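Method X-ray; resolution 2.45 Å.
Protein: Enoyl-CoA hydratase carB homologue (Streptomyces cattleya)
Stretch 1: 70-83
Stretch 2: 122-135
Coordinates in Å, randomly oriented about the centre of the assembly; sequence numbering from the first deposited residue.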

# COMPACT_ATOMS: atom_id res chain seq x y z
N SER A 70 13.74 -22.92 -15.38
CA SER A 70 14.62 -23.83 -14.63
C SER A 70 15.45 -23.06 -13.59
O SER A 70 15.38 -21.84 -13.56
CB SER A 70 15.55 -24.61 -15.56
OG SER A 70 16.69 -23.83 -15.91
N ARG A 71 16.28 -23.79 -12.82
CA ARG A 71 17.15 -23.26 -11.77
C ARG A 71 18.45 -22.66 -12.30
O ARG A 71 18.98 -21.73 -11.69
CB ARG A 71 17.46 -24.37 -10.77
CG ARG A 71 16.22 -24.87 -10.02
CD ARG A 71 16.56 -25.97 -9.03
NE ARG A 71 17.76 -25.63 -8.27
CZ ARG A 71 18.67 -26.50 -7.84
NH1 ARG A 71 18.49 -27.80 -8.04
NH2 ARG A 71 19.74 -26.08 -7.18
N ALA A 72 18.97 -23.20 -13.43
CA ALA A 72 20.19 -22.70 -14.07
C ALA A 72 19.91 -21.33 -14.71
O ALA A 72 20.75 -20.43 -14.64
CB ALA A 72 20.67 -23.68 -15.13
N ARG A 73 18.69 -21.17 -15.26
CA ARG A 73 18.19 -19.93 -15.86
C ARG A 73 18.12 -18.82 -14.80
O ARG A 73 18.55 -17.69 -15.06
CB ARG A 73 16.81 -20.16 -16.49
CG ARG A 73 16.68 -19.60 -17.90
CD ARG A 73 15.33 -19.86 -18.52
NE ARG A 73 15.12 -19.05 -19.72
CZ ARG A 73 13.96 -18.91 -20.35
NH1 ARG A 73 12.87 -19.54 -19.91
NH2 ARG A 73 13.86 -18.14 -21.43
N MET A 74 17.67 -19.18 -13.58
CA MET A 74 17.60 -18.25 -12.45
C MET A 74 18.99 -17.78 -12.01
O MET A 74 19.21 -16.58 -11.87
CB MET A 74 16.89 -18.89 -11.26
CG MET A 74 15.42 -19.12 -11.48
SD MET A 74 14.90 -20.46 -10.39
CE MET A 74 13.46 -21.11 -11.27
N ARG A 75 19.93 -18.74 -11.85
CA ARG A 75 21.31 -18.49 -11.43
C ARG A 75 22.07 -17.62 -12.42
O ARG A 75 22.86 -16.76 -12.00
CB ARG A 75 22.07 -19.81 -11.19
CG ARG A 75 21.71 -20.51 -9.88
CD ARG A 75 22.57 -21.74 -9.66
NE ARG A 75 21.74 -22.95 -9.58
CZ ARG A 75 21.65 -23.87 -10.54
NH1 ARG A 75 22.36 -23.75 -11.65
NH2 ARG A 75 20.87 -24.93 -10.38
N GLU A 76 21.83 -17.83 -13.73
CA GLU A 76 22.47 -17.04 -14.79
C GLU A 76 21.98 -15.60 -14.75
O GLU A 76 22.80 -14.68 -14.81
CB GLU A 76 22.23 -17.66 -16.17
CG GLU A 76 23.39 -17.44 -17.13
CD GLU A 76 23.04 -17.24 -18.59
OE1 GLU A 76 22.30 -18.08 -19.15
OE2 GLU A 76 23.56 -16.27 -19.20
N LEU A 77 20.65 -15.40 -14.57
CA LEU A 77 20.02 -14.08 -14.45
C LEU A 77 20.54 -13.35 -13.21
O LEU A 77 20.87 -12.17 -13.30
CB LEU A 77 18.48 -14.18 -14.46
CG LEU A 77 17.69 -12.86 -14.54
CD1 LEU A 77 18.15 -11.97 -15.69
CD2 LEU A 77 16.20 -13.12 -14.66
N THR A 78 20.67 -14.08 -12.08
CA THR A 78 21.21 -13.60 -10.80
C THR A 78 22.66 -13.12 -10.98
O THR A 78 23.01 -12.01 -10.55
CB THR A 78 21.10 -14.72 -9.74
OG1 THR A 78 19.73 -15.10 -9.60
CG2 THR A 78 21.65 -14.32 -8.38
N ALA A 79 23.51 -13.96 -11.63
CA ALA A 79 24.91 -13.64 -11.92
C ALA A 79 25.00 -12.43 -12.84
O ALA A 79 25.81 -11.53 -12.57
CB ALA A 79 25.62 -14.83 -12.53
N LEU A 80 24.13 -12.35 -13.88
CA LEU A 80 24.09 -11.21 -14.80
C LEU A 80 23.77 -9.92 -14.06
O LEU A 80 24.49 -8.93 -14.21
CB LEU A 80 23.11 -11.43 -15.96
CG LEU A 80 22.87 -10.23 -16.90
CD1 LEU A 80 24.16 -9.84 -17.66
CD2 LEU A 80 21.71 -10.50 -17.85
N MET A 81 22.72 -9.94 -13.21
CA MET A 81 22.32 -8.79 -12.39
C MET A 81 23.48 -8.30 -11.55
O MET A 81 23.68 -7.08 -11.45
CB MET A 81 21.10 -9.11 -11.50
CG MET A 81 19.79 -9.29 -12.28
SD MET A 81 19.44 -8.11 -13.62
CE MET A 81 19.15 -6.69 -12.72
N ARG A 82 24.29 -9.23 -10.99
CA ARG A 82 25.47 -8.89 -10.20
C ARG A 82 26.62 -8.35 -11.06
O ARG A 82 27.31 -7.41 -10.64
CB ARG A 82 25.92 -10.04 -9.31
CG ARG A 82 25.08 -10.12 -8.02
CD ARG A 82 25.49 -11.27 -7.12
NE ARG A 82 25.57 -12.54 -7.85
CZ ARG A 82 25.07 -13.69 -7.43
NH1 ARG A 82 24.42 -13.75 -6.26
NH2 ARG A 82 25.19 -14.79 -8.16
N GLU A 83 26.79 -8.88 -12.29
CA GLU A 83 27.79 -8.41 -13.25
C GLU A 83 27.45 -6.98 -13.68
O GLU A 83 28.32 -6.11 -13.73
CB GLU A 83 27.87 -9.33 -14.48
CG GLU A 83 28.54 -10.67 -14.22
CD GLU A 83 28.46 -11.67 -15.36
OE1 GLU A 83 27.92 -12.78 -15.14
OE2 GLU A 83 28.95 -11.35 -16.47
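Stretch 2, residues 122-135: NAWIDDITDLYTTV

Stretch 2 is helical throughout, 122-135, and lies beside the helix of stretch 1 with both helices running the same way; the axes cross at 26° and approach to 9.0 Å. The register pairs R71 with W124 (CA to CA 6.3 Å), T78 with L131 (5.0 Å) and M81 with V135 (6.4 Å), so the backbones come nearer at T78 than at these other two pairs. The contact buries 699 Å², summed over both sides.

At the N-terminal end, D127 (chi1 m, -67°) points its CA-to-CB bond toward stretch 1 and takes up two arginines. R71 (m, t, p) also starts toward its partner; its chi3 of 45° bends the chain so that NE donates to D127 OD2 at 2.9 Å, a nearly straight salt-bridge hydrogen bond, while R71 NH2 adds a weak bond to D127 OD2 at 3.3 Å. The carboxylate oxygen lies at the edge of this guanidinium, near its plane, where the N-H groups point, and A123 covers one face, its CB 3.4 Å from R71 NH2. R75 leaves its helix sideways, but its end comes nearer and R75 NE forms a second salt bridge to D127 OD2 at 3.4 Å, its hydrogen bond weak.

One turn along, M74 (m, t, t) extends as a knob into the hole formed by W124, D127, I128 and L131. Its SD lies 3.5 Å from I128 CD1, and its CE reaches the edge of the W124 indole, 3.5 Å from W124 NE1. W124 has chi1 t (171°) and presents that edge, rather than a face, to the methionine. I128 points away at CA-to-CB, yet with chi1 and chi2 both m its CD1 returns to the thioether. L131 (t, p) points toward stretch 1 and spreads its methyls: CD2 is 4.1 Å from M74 CG, and CD1 is 3.7 Å from L77 CG, L77 having the same t, p rotamer.

The close approach at T78 is made with a small side chain. In its m rotamer (-58°) T78 OG1 donates to M74 O at 2.8 Å, one turn back in its own helix, which satisfies the hydroxyl while OG1 packs 3.3 Å from L131 CA. T78 CG2 meets T134 CG2 at 3.6 Å; T134 is t (-167°), and its OG1 lies 3.6 Å from R82 CG. M81, folded m, m, m, closes the row with its CG 3.8 Å from V135 CG2.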

# COMPACT_ATOMS: atom_id res chain seq x y z
N ASN A 122 13.51 -27.29 -2.13
CA ASN A 122 14.27 -26.42 -1.22
C ASN A 122 15.36 -25.64 -1.95
O ASN A 122 15.62 -24.48 -1.61
CB ASN A 122 14.85 -27.22 -0.05
CG ASN A 122 13.87 -27.53 1.07
OD1 ASN A 122 12.64 -27.37 0.95
ND2 ASN A 122 14.40 -27.99 2.19
N ALA A 123 15.99 -26.27 -2.95
CA ALA A 123 17.03 -25.67 -3.76
C ALA A 123 16.43 -24.73 -4.82
O ALA A 123 17.08 -23.75 -5.19
CB ALA A 123 17.87 -26.75 -4.42
N TRP A 124 15.18 -25.02 -5.26
CA TRP A 124 14.41 -24.18 -6.20
C TRP A 124 14.16 -22.83 -5.52
O TRP A 124 14.57 -21.80 -6.06
CB TRP A 124 13.10 -24.87 -6.66
CG TRP A 124 12.13 -24.01 -7.46
CD1 TRP A 124 12.45 -23.08 -8.41
CD2 TRP A 124 10.69 -24.10 -7.45
NE1 TRP A 124 11.30 -22.52 -8.93
CE2 TRP A 124 10.21 -23.13 -8.36
CE3 TRP A 124 9.76 -24.89 -6.75
CZ2 TRP A 124 8.83 -22.93 -8.59
CZ3 TRP A 124 8.40 -24.69 -6.97
CH2 TRP A 124 7.95 -23.72 -7.89
N ILE A 125 13.59 -22.87 -4.29
CA ILE A 125 13.28 -21.71 -3.45
C ILE A 125 14.52 -20.83 -3.20
O ILE A 125 14.44 -19.62 -3.40
CB ILE A 125 12.56 -22.16 -2.13
CG1 ILE A 125 11.19 -22.85 -2.40
CG2 ILE A 125 12.43 -21.03 -1.10
CD1 ILE A 125 10.11 -22.06 -3.30
N ASP A 126 15.66 -21.44 -2.83
CA ASP A 126 16.92 -20.72 -2.60
C ASP A 126 17.40 -19.95 -3.83
O ASP A 126 17.86 -18.82 -3.68
CB ASP A 126 18.03 -21.65 -2.08
CG ASP A 126 17.94 -21.97 -0.60
OD1 ASP A 126 17.76 -21.02 0.21
OD2 ASP A 126 18.08 -23.16 -0.23
N ASP A 127 17.25 -20.51 -5.05
CA ASP A 127 17.64 -19.83 -6.29
C ASP A 127 16.68 -18.68 -6.62
O ASP A 127 17.13 -17.59 -7.00
CB ASP A 127 17.78 -20.82 -7.47
CG ASP A 127 18.94 -21.80 -7.32
OD1 ASP A 127 19.98 -21.41 -6.74
OD2 ASP A 127 18.82 -22.94 -7.82
N ILE A 128 15.36 -18.92 -6.44
CA ILE A 128 14.24 -17.98 -6.61
C ILE A 128 14.45 -16.76 -5.72
O ILE A 128 14.42 -15.62 -6.20
CB ILE A 128 12.89 -18.73 -6.28
CG1 ILE A 128 12.57 -19.74 -7.37
CG2 ILE A 128 11.71 -17.75 -6.09
CD1 ILE A 128 12.14 -19.10 -8.67
N THR A 129 14.70 -17.02 -4.41
CA THR A 129 14.93 -16.00 -3.40
C THR A 129 16.17 -15.19 -3.74
O THR A 129 16.12 -13.97 -3.68
CB THR A 129 14.98 -16.61 -1.97
OG1 THR A 129 13.88 -17.50 -1.78
CG2 THR A 129 14.96 -15.55 -0.87
N ASP A 130 17.25 -15.86 -4.16
CA ASP A 130 18.51 -15.20 -4.55
C ASP A 130 18.32 -14.34 -5.79
O ASP A 130 18.90 -13.26 -5.86
CB ASP A 130 19.67 -16.22 -4.72
CG ASP A 130 20.15 -16.87 -3.42
OD1 ASP A 130 19.48 -16.70 -2.37
OD2 ASP A 130 21.18 -17.58 -3.46
N LEU A 131 17.44 -14.76 -6.73
CA LEU A 131 17.11 -13.98 -7.91
C LEU A 131 16.27 -12.75 -7.53
O LEU A 131 16.66 -11.64 -7.89
CB LEU A 131 16.41 -14.83 -9.01
CG LEU A 131 15.86 -14.07 -10.24
CD1 LEU A 131 16.95 -13.30 -10.97
CD2 LEU A 131 15.16 -15.01 -11.19
N TYR A 132 15.16 -12.94 -6.77
CA TYR A 132 14.31 -11.82 -6.37
C TYR A 132 15.06 -10.80 -5.51
O TYR A 132 14.89 -9.59 -5.73
CB TYR A 132 13.02 -12.28 -5.66
CG TYR A 132 12.15 -13.23 -6.45
CD1 TYR A 132 12.17 -13.24 -7.85
CD2 TYR A 132 11.24 -14.06 -5.81
CE1 TYR A 132 11.34 -14.09 -8.58
CE2 TYR A 132 10.38 -14.89 -6.54
CZ TYR A 132 10.46 -14.92 -7.92
OH TYR A 132 9.67 -15.79 -8.63
N THR A 133 15.91 -11.27 -4.58
CA THR A 133 16.69 -10.38 -3.71
C THR A 133 17.74 -9.59 -4.48
O THR A 133 17.90 -8.41 -4.18
CB THR A 133 17.30 -11.09 -2.48
OG1 THR A 133 18.04 -12.25 -2.88
CG2 THR A 133 16.24 -11.47 -1.44
N THR A 134 18.42 -10.20 -5.49
CA THR A 134 19.46 -9.50 -6.25
C THR A 134 18.83 -8.42 -7.17
O THR A 134 19.24 -7.26 -7.10
CB THR A 134 20.45 -10.46 -6.95
OG1 THR A 134 21.59 -9.73 -7.42
CG2 THR A 134 19.85 -11.19 -8.14
N VAL A 135 17.79 -8.78 -7.97
CA VAL A 135 17.08 -7.85 -8.86
C VAL A 135 16.63 -6.59 -8.09
O VAL A 135 16.78 -5.48 -8.60
CB VAL A 135 15.90 -8.54 -9.61
CG1 VAL A 135 15.08 -7.53 -10.43
CG2 VAL A 135 16.41 -9.66 -10.52